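Local coordinates for sensor protein (Bacillus halodurans, PDB 3O5Y), which probably acts as a sensor histidine kinase that passes phosphate from ATP to a protein histidine, represented here by its GAF domain, at residues 48-62 against 81-93. Sequence-based numbering, arbitrary orientation.
With ACT (acetate ion), chain C.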
loop_
_atom_site.group_PDB
_atom_site.type_symbol
_atom_site.label_atom_id
_atom_site.label_comp_id
_atom_site.label_asym_id
_atom_site.label_seq_id
_atom_site.Cartn_x
_atom_site.Cartn_y
_atom_site.Cartn_z
ATOM N N SER A 48 2.905 -6.073 -11.892
ATOM C CA SER A 48 2.982 -5.797 -13.320
ATOM C C SER A 48 4.013 -4.710 -13.584
ATOM O O SER A 48 4.687 -4.732 -14.615
ATOM C CB SER A 48 1.619 -5.399 -13.887
ATOM O OG SER A 48 1.635 -5.471 -15.312
ATOM N N LEU A 49 4.118 -3.764 -12.650
ATOM C CA LEU A 49 5.122 -2.704 -12.697
ATOM C C LEU A 49 6.425 -3.197 -12.101
ATOM O O LEU A 49 6.429 -3.866 -11.077
ATOM C CB LEU A 49 4.657 -1.460 -11.924
ATOM C CG LEU A 49 3.409 -0.695 -12.373
ATOM C CD1 LEU A 49 3.012 0.324 -11.341
ATOM C CD2 LEU A 49 3.635 -0.010 -13.713
ATOM N N ASP A 50 7.531 -2.867 -12.747
ATOM C CA ASP A 50 8.841 -3.183 -12.217
ATOM C C ASP A 50 9.006 -2.549 -10.841
ATOM O O ASP A 50 8.436 -1.486 -10.578
ATOM C CB ASP A 50 9.921 -2.619 -13.141
ATOM C CG ASP A 50 10.090 -3.420 -14.424
ATOM O OD1 ASP A 50 9.263 -4.312 -14.726
ATOM O OD2 ASP A 50 11.082 -3.143 -15.136
ATOM N N ILE A 51 9.780 -3.198 -9.967
ATOM C CA ILE A 51 10.234 -2.563 -8.735
ATOM C C ILE A 51 10.978 -1.321 -9.193
ATOM O O ILE A 51 11.698 -1.359 -10.193
ATOM C CB ILE A 51 11.183 -3.479 -7.933
ATOM C CG1 ILE A 51 10.466 -4.770 -7.499
ATOM C CG2 ILE A 51 11.837 -2.732 -6.746
ATOM C CD1 ILE A 51 9.139 -4.558 -6.797
ATOM N N GLY A 52 10.759 -0.210 -8.501
ATOM C CA GLY A 52 11.386 1.046 -8.874
ATOM C C GLY A 52 10.534 1.940 -9.763
ATOM O O GLY A 52 10.902 3.084 -10.000
ATOM N N SER A 53 9.401 1.442 -10.262
ATOM C CA SER A 53 8.515 2.283 -11.086
ATOM C C SER A 53 8.041 3.531 -10.339
ATOM O O SER A 53 7.775 3.497 -9.130
ATOM C CB SER A 53 7.293 1.501 -11.576
ATOM O OG SER A 53 7.667 0.423 -12.407
ATOM N N THR A 54 7.925 4.630 -11.073
ATOM C CA THR A 54 7.380 5.867 -10.525
ATOM C C THR A 54 5.876 5.903 -10.755
ATOM O O THR A 54 5.398 5.577 -11.835
ATOM C CB THR A 54 8.072 7.089 -11.144
ATOM O OG1 THR A 54 9.443 7.090 -10.735
ATOM C CG2 THR A 54 7.416 8.402 -10.691
ATOM N N ILE A 55 5.139 6.253 -9.711
ATOM C CA ILE A 55 3.700 6.438 -9.800
ATOM C C ILE A 55 3.435 7.926 -10.036
ATOM O O ILE A 55 3.792 8.761 -9.197
ATOM C CB ILE A 55 2.999 5.968 -8.509
ATOM C CG1 ILE A 55 3.464 4.554 -8.123
ATOM C CG2 ILE A 55 1.471 6.118 -8.620
ATOM C CD1 ILE A 55 3.163 3.426 -9.147
ATOM N N PRO A 56 2.850 8.264 -11.204
ATOM C CA PRO A 56 2.498 9.643 -11.524
ATOM C C PRO A 56 1.321 10.075 -10.680
ATOM O O PRO A 56 0.530 9.230 -10.248
ATOM C CB PRO A 56 2.074 9.563 -12.997
ATOM C CG PRO A 56 1.645 8.150 -13.191
ATOM C CD PRO A 56 2.566 7.350 -12.328
ATOM N N LYS A 57 1.208 11.379 -10.458
ATOM C CA LYS A 57 0.144 11.936 -9.647
ATOM C C LYS A 57 -1.209 11.887 -10.341
ATOM O O LYS A 57 -2.223 11.599 -9.700
ATOM C CB LYS A 57 0.470 13.377 -9.229
ATOM C CG LYS A 57 1.663 13.477 -8.279
ATOM C CD LYS A 57 1.740 14.825 -7.585
ATOM C CE LYS A 57 3.098 14.972 -6.900
ATOM N NZ LYS A 57 3.209 16.139 -5.972
ATOM N N GLU A 58 -1.242 12.166 -11.641
ATOM C CA GLU A 58 -2.522 12.274 -12.336
ATOM C C GLU A 58 -3.326 10.966 -12.250
ATOM O O GLU A 58 -2.821 9.889 -12.564
ATOM C CB GLU A 58 -2.326 12.713 -13.789
ATOM C CG GLU A 58 -3.607 13.151 -14.498
ATOM C CD GLU A 58 -4.150 14.502 -14.024
ATOM O OE1 GLU A 58 -5.372 14.764 -14.169
ATOM O OE2 GLU A 58 -3.359 15.306 -13.500
ATOM N N GLN A 59 -4.571 11.085 -11.799
ATOM C CA GLN A 59 -5.500 9.964 -11.703
ATOM C C GLN A 59 -4.999 8.856 -10.782
ATOM O O GLN A 59 -5.432 7.703 -10.908
ATOM C CB GLN A 59 -5.797 9.399 -13.094
ATOM C CG GLN A 59 -6.818 10.207 -13.879
ATOM C CD GLN A 59 -7.069 9.657 -15.280
ATOM O OE1 GLN A 59 -6.974 8.439 -15.530
ATOM N NE2 GLN A 59 -7.399 10.555 -16.206
ATOM N N SER A 60 -4.105 9.196 -9.852
ATOM C CA SER A 60 -3.486 8.175 -9.002
ATOM C C SER A 60 -4.196 7.958 -7.659
ATOM O O SER A 60 -4.316 8.886 -6.849
ATOM C CB SER A 60 -2.012 8.483 -8.767
ATOM O OG SER A 60 -1.517 7.712 -7.680
ATOM N N LEU A 61 -4.647 6.726 -7.420
ATOM C CA LEU A 61 -5.319 6.393 -6.155
ATOM C C LEU A 61 -4.326 6.557 -4.998
ATOM O O LEU A 61 -4.668 7.132 -3.958
ATOM C CB LEU A 61 -5.849 4.958 -6.171
ATOM C CG LEU A 61 -7.128 4.598 -5.396
ATOM C CD1 LEU A 61 -7.193 3.109 -5.108
ATOM C CD2 LEU A 61 -7.245 5.329 -4.122
ATOM N N TYR A 62 -3.103 6.064 -5.193
ATOM C CA TYR A 62 -2.079 6.142 -4.154
ATOM C C TYR A 62 -1.751 7.604 -3.760
ATOM O O TYR A 62 -1.676 7.924 -2.573
ATOM C CB TYR A 62 -0.807 5.379 -4.557
ATOM C CG TYR A 62 -0.967 3.876 -4.803
ATOM C CD1 TYR A 62 0.073 3.132 -5.374
ATOM C CD2 TYR A 62 -2.149 3.210 -4.491
ATOM C CE1 TYR A 62 -0.053 1.768 -5.595
ATOM C CE2 TYR A 62 -2.290 1.842 -4.712
ATOM C CZ TYR A 62 -1.233 1.121 -5.249
ATOM O OH TYR A 62 -1.366 -0.234 -5.475
ATOM N N ASP A 81 -15.150 3.416 -12.675
ATOM C CA ASP A 81 -14.124 4.028 -11.833
ATOM C C ASP A 81 -12.749 3.542 -12.297
ATOM O O ASP A 81 -12.387 2.385 -12.086
ATOM C CB ASP A 81 -14.381 3.685 -10.351
ATOM C CG ASP A 81 -13.309 4.237 -9.393
ATOM O OD1 ASP A 81 -12.766 5.346 -9.613
ATOM O OD2 ASP A 81 -13.026 3.550 -8.384
ATOM N N ASN A 82 -12.008 4.422 -12.968
ATOM C CA ASN A 82 -10.637 4.140 -13.362
ATOM C C ASN A 82 -9.658 5.021 -12.580
ATOM O O ASN A 82 -10.002 6.117 -12.118
ATOM C CB ASN A 82 -10.440 4.306 -14.883
ATOM C CG ASN A 82 -9.089 3.725 -15.384
ATOM O OD1 ASN A 82 -8.702 2.598 -15.014
ATOM N ND2 ASN A 82 -8.373 4.499 -16.226
ATOM N N PHE A 83 -8.450 4.501 -12.406
ATOM C CA PHE A 83 -7.355 5.233 -11.796
ATOM C C PHE A 83 -6.067 4.613 -12.300
ATOM O O PHE A 83 -6.080 3.510 -12.857
ATOM C CB PHE A 83 -7.444 5.243 -10.252
ATOM C CG PHE A 83 -7.756 3.896 -9.633
ATOM C CD1 PHE A 83 -6.729 3.063 -9.190
ATOM C CD2 PHE A 83 -9.085 3.475 -9.472
ATOM C CE1 PHE A 83 -7.025 1.830 -8.603
ATOM C CE2 PHE A 83 -9.394 2.247 -8.896
ATOM C CZ PHE A 83 -8.364 1.418 -8.468
ATOM N N TYR A 84 -4.958 5.321 -12.139
ATOM C CA TYR A 84 -3.720 4.898 -12.762
ATOM C C TYR A 84 -3.337 3.487 -12.350
ATOM O O TYR A 84 -2.891 2.703 -13.183
ATOM C CB TYR A 84 -2.579 5.868 -12.462
ATOM C CG TYR A 84 -1.260 5.352 -12.946
ATOM C CD1 TYR A 84 -0.383 4.691 -12.084
ATOM C CD2 TYR A 84 -0.906 5.477 -14.280
ATOM C CE1 TYR A 84 0.836 4.182 -12.552
ATOM C CE2 TYR A 84 0.291 4.988 -14.753
ATOM C CZ TYR A 84 1.163 4.344 -13.892
ATOM O OH TYR A 84 2.352 3.862 -14.391
ATOM N N GLU A 85 -3.514 3.151 -11.079
ATOM C CA GLU A 85 -3.034 1.860 -10.580
ATOM C C GLU A 85 -3.924 0.678 -10.970
ATOM O O GLU A 85 -3.500 -0.479 -10.887
ATOM C CB GLU A 85 -2.870 1.905 -9.060
ATOM C CG GLU A 85 -1.886 2.950 -8.568
ATOM C CD GLU A 85 -2.484 4.334 -8.378
ATOM O OE1 GLU A 85 -3.583 4.629 -8.910
ATOM O OE2 GLU A 85 -1.834 5.156 -7.699
ATOM N N LYS A 86 -5.150 0.972 -11.395
ATOM C CA LYS A 86 -6.185 -0.043 -11.533
ATOM C C LYS A 86 -5.805 -1.223 -12.426
ATOM O O LYS A 86 -5.830 -2.365 -11.975
ATOM C CB LYS A 86 -7.502 0.580 -11.987
ATOM C CG LYS A 86 -8.635 -0.418 -12.101
ATOM C CD LYS A 86 -9.993 0.258 -12.047
ATOM C CE LYS A 86 -11.062 -0.704 -12.548
ATOM N NZ LYS A 86 -12.399 -0.448 -11.927
ATOM N N GLN A 87 -5.437 -0.957 -13.677
ATOM C CA GLN A 87 -5.112 -2.043 -14.606
ATOM C C GLN A 87 -3.973 -2.908 -14.069
ATOM O O GLN A 87 -3.872 -4.075 -14.418
ATOM C CB GLN A 87 -4.749 -1.502 -15.994
ATOM C CG GLN A 87 -3.484 -0.645 -15.974
ATOM C CD GLN A 87 -2.947 -0.318 -17.350
ATOM O OE1 GLN A 87 -2.761 0.859 -17.685
ATOM N NE2 GLN A 87 -2.683 -1.350 -18.152
ATOM N N TYR A 88 -3.112 -2.332 -13.234
ATOM C CA TYR A 88 -1.916 -3.026 -12.755
ATOM C C TYR A 88 -2.255 -3.878 -11.549
ATOM O O TYR A 88 -1.545 -4.823 -11.232
ATOM C CB TYR A 88 -0.773 -2.037 -12.461
ATOM C CG TYR A 88 -0.320 -1.270 -13.691
ATOM C CD1 TYR A 88 -0.436 0.113 -13.751
ATOM C CD2 TYR A 88 0.193 -1.937 -14.807
ATOM C CE1 TYR A 88 -0.049 0.816 -14.870
ATOM C CE2 TYR A 88 0.582 -1.239 -15.947
ATOM C CZ TYR A 88 0.453 0.139 -15.970
ATOM O OH TYR A 88 0.834 0.848 -17.090
ATOM N N LEU A 89 -3.360 -3.538 -10.891
ATOM C CA LEU A 89 -3.899 -4.329 -9.804
ATOM C C LEU A 89 -4.866 -5.390 -10.312
ATOM O O LEU A 89 -4.782 -6.544 -9.888
ATOM C CB LEU A 89 -4.571 -3.435 -8.752
ATOM C CG LEU A 89 -3.724 -2.389 -8.001
ATOM C CD1 LEU A 89 -4.592 -1.429 -7.175
ATOM C CD2 LEU A 89 -2.649 -3.042 -7.123
ATOM N N ALA A 90 -5.774 -5.019 -11.217
ATOM C CA ALA A 90 -6.781 -5.966 -11.727
ATOM C C ALA A 90 -6.127 -7.194 -12.354
ATOM O O ALA A 90 -6.652 -8.313 -12.254
ATOM C CB ALA A 90 -7.709 -5.301 -12.732
ATOM N N ILE A 91 -4.970 -6.973 -12.975
ATOM C CA ILE A 91 -4.286 -8.010 -13.726
ATOM C C ILE A 91 -3.741 -9.082 -12.806
ATOM O O ILE A 91 -3.444 -10.187 -13.245
ATOM C CB ILE A 91 -3.159 -7.409 -14.601
ATOM C CG1 ILE A 91 -2.793 -8.369 -15.746
ATOM C CG2 ILE A 91 -1.937 -7.001 -13.751
ATOM C CD1 ILE A 91 -1.825 -7.781 -16.770
ATOM N N LEU A 92 -3.629 -8.746 -11.525
ATOM C CA LEU A 92 -3.167 -9.669 -10.488
ATOM C C LEU A 92 -4.347 -10.406 -9.829
ATOM O O LEU A 92 -4.199 -10.991 -8.752
ATOM C CB LEU A 92 -2.363 -8.894 -9.436
ATOM C CG LEU A 92 -1.165 -8.089 -9.951
ATOM C CD1 LEU A 92 -0.649 -7.167 -8.872
ATOM C CD2 LEU A 92 -0.039 -8.995 -10.503
ATOM N N ASP A 93 -5.504 -10.361 -10.495
ATOM C CA ASP A 93 -6.775 -10.917 -10.009
ATOM C C ASP A 93 -7.318 -10.295 -8.721
ATOM O O ASP A 93 -8.085 -10.937 -8.019
ATOM C CB ASP A 93 -6.713 -12.445 -9.834
ATOM C CG ASP A 93 -6.291 -13.172 -11.097
ATOM O OD1 ASP A 93 -6.666 -12.740 -12.221
ATOM O OD2 ASP A 93 -5.581 -14.193 -10.946
HETATM C C ACT C . 1.132 -1.748 -7.532
HETATM O O ACT C . 0.631 -0.966 -8.401
HETATM O OXT ACT C . 0.854 -1.550 -6.310
HETATM C CH3 ACT C . 2.026 -2.860 -7.974
HETATM O O HOH W 1 4.720 3.219 -13.149
#
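The Tyr88 ring lies between two aliphatic groups: Leu49 CD2 sits over the centre of one face, 3.8 Å from the ring centroid, and Gln87 CG covers the opposite face, while Ser48 OG comes up at the edge. Tyr84 takes Pro56 on one face, with Pro56 CG over the middle of the ring and Pro56 CD 3.6 Å from Tyr84 CE1. At the far end of that ring, a water joins Tyr84 OH to the carbonyl of Thr54. Phe83 is covered on one side by Lys86 CB and on the other by Leu61 CD1, the leucine methyl set off toward the rim. Tyr62 has Glu85 CG 3.6 Å above its centre, and at its edge Tyr62 OH donates to OXT of an acetate, probably from the crystallisation liquor, at 2.7 Å; Ser27 and Arg25 also bind this ion. All this belongs to the GAF domain, and both segments pack against its antiparallel sheet: strand 54-55 is an outermost strand, and Leu61, Tyr62 and Leu89 pack on strand 96-103. Glu85 ties segment 81-93 to the start of helix 61-68. A bend at chi2 (86°) turns its buried carboxylate onto the N-terminus of that helix. Glu85 OE1 accepts from Leu61 N at 2.8 Å and Glu85 OE2 from Ser60 OG at 2.6 Å, both on the syn side but some 20° out of the carboxylate plane; Tyr62 N reaches Glu85 OE2 from well above that plane. Ser60 is the N-cap, its OG also bonding Trp63 N. Two backbone N-H groups at a helix start would probably stabilise the negative charge. Shortening Glu85 to an alanine is likely to leave the Leu61 and Tyr62 amides and the Ser60 hydroxyl without this acceptor, and to bare the Tyr62 face under Glu85 CG. Next to the carboxylate, Tyr84 N donates to Gln59 O, 2.7 Å away, from above the carbonyl plane.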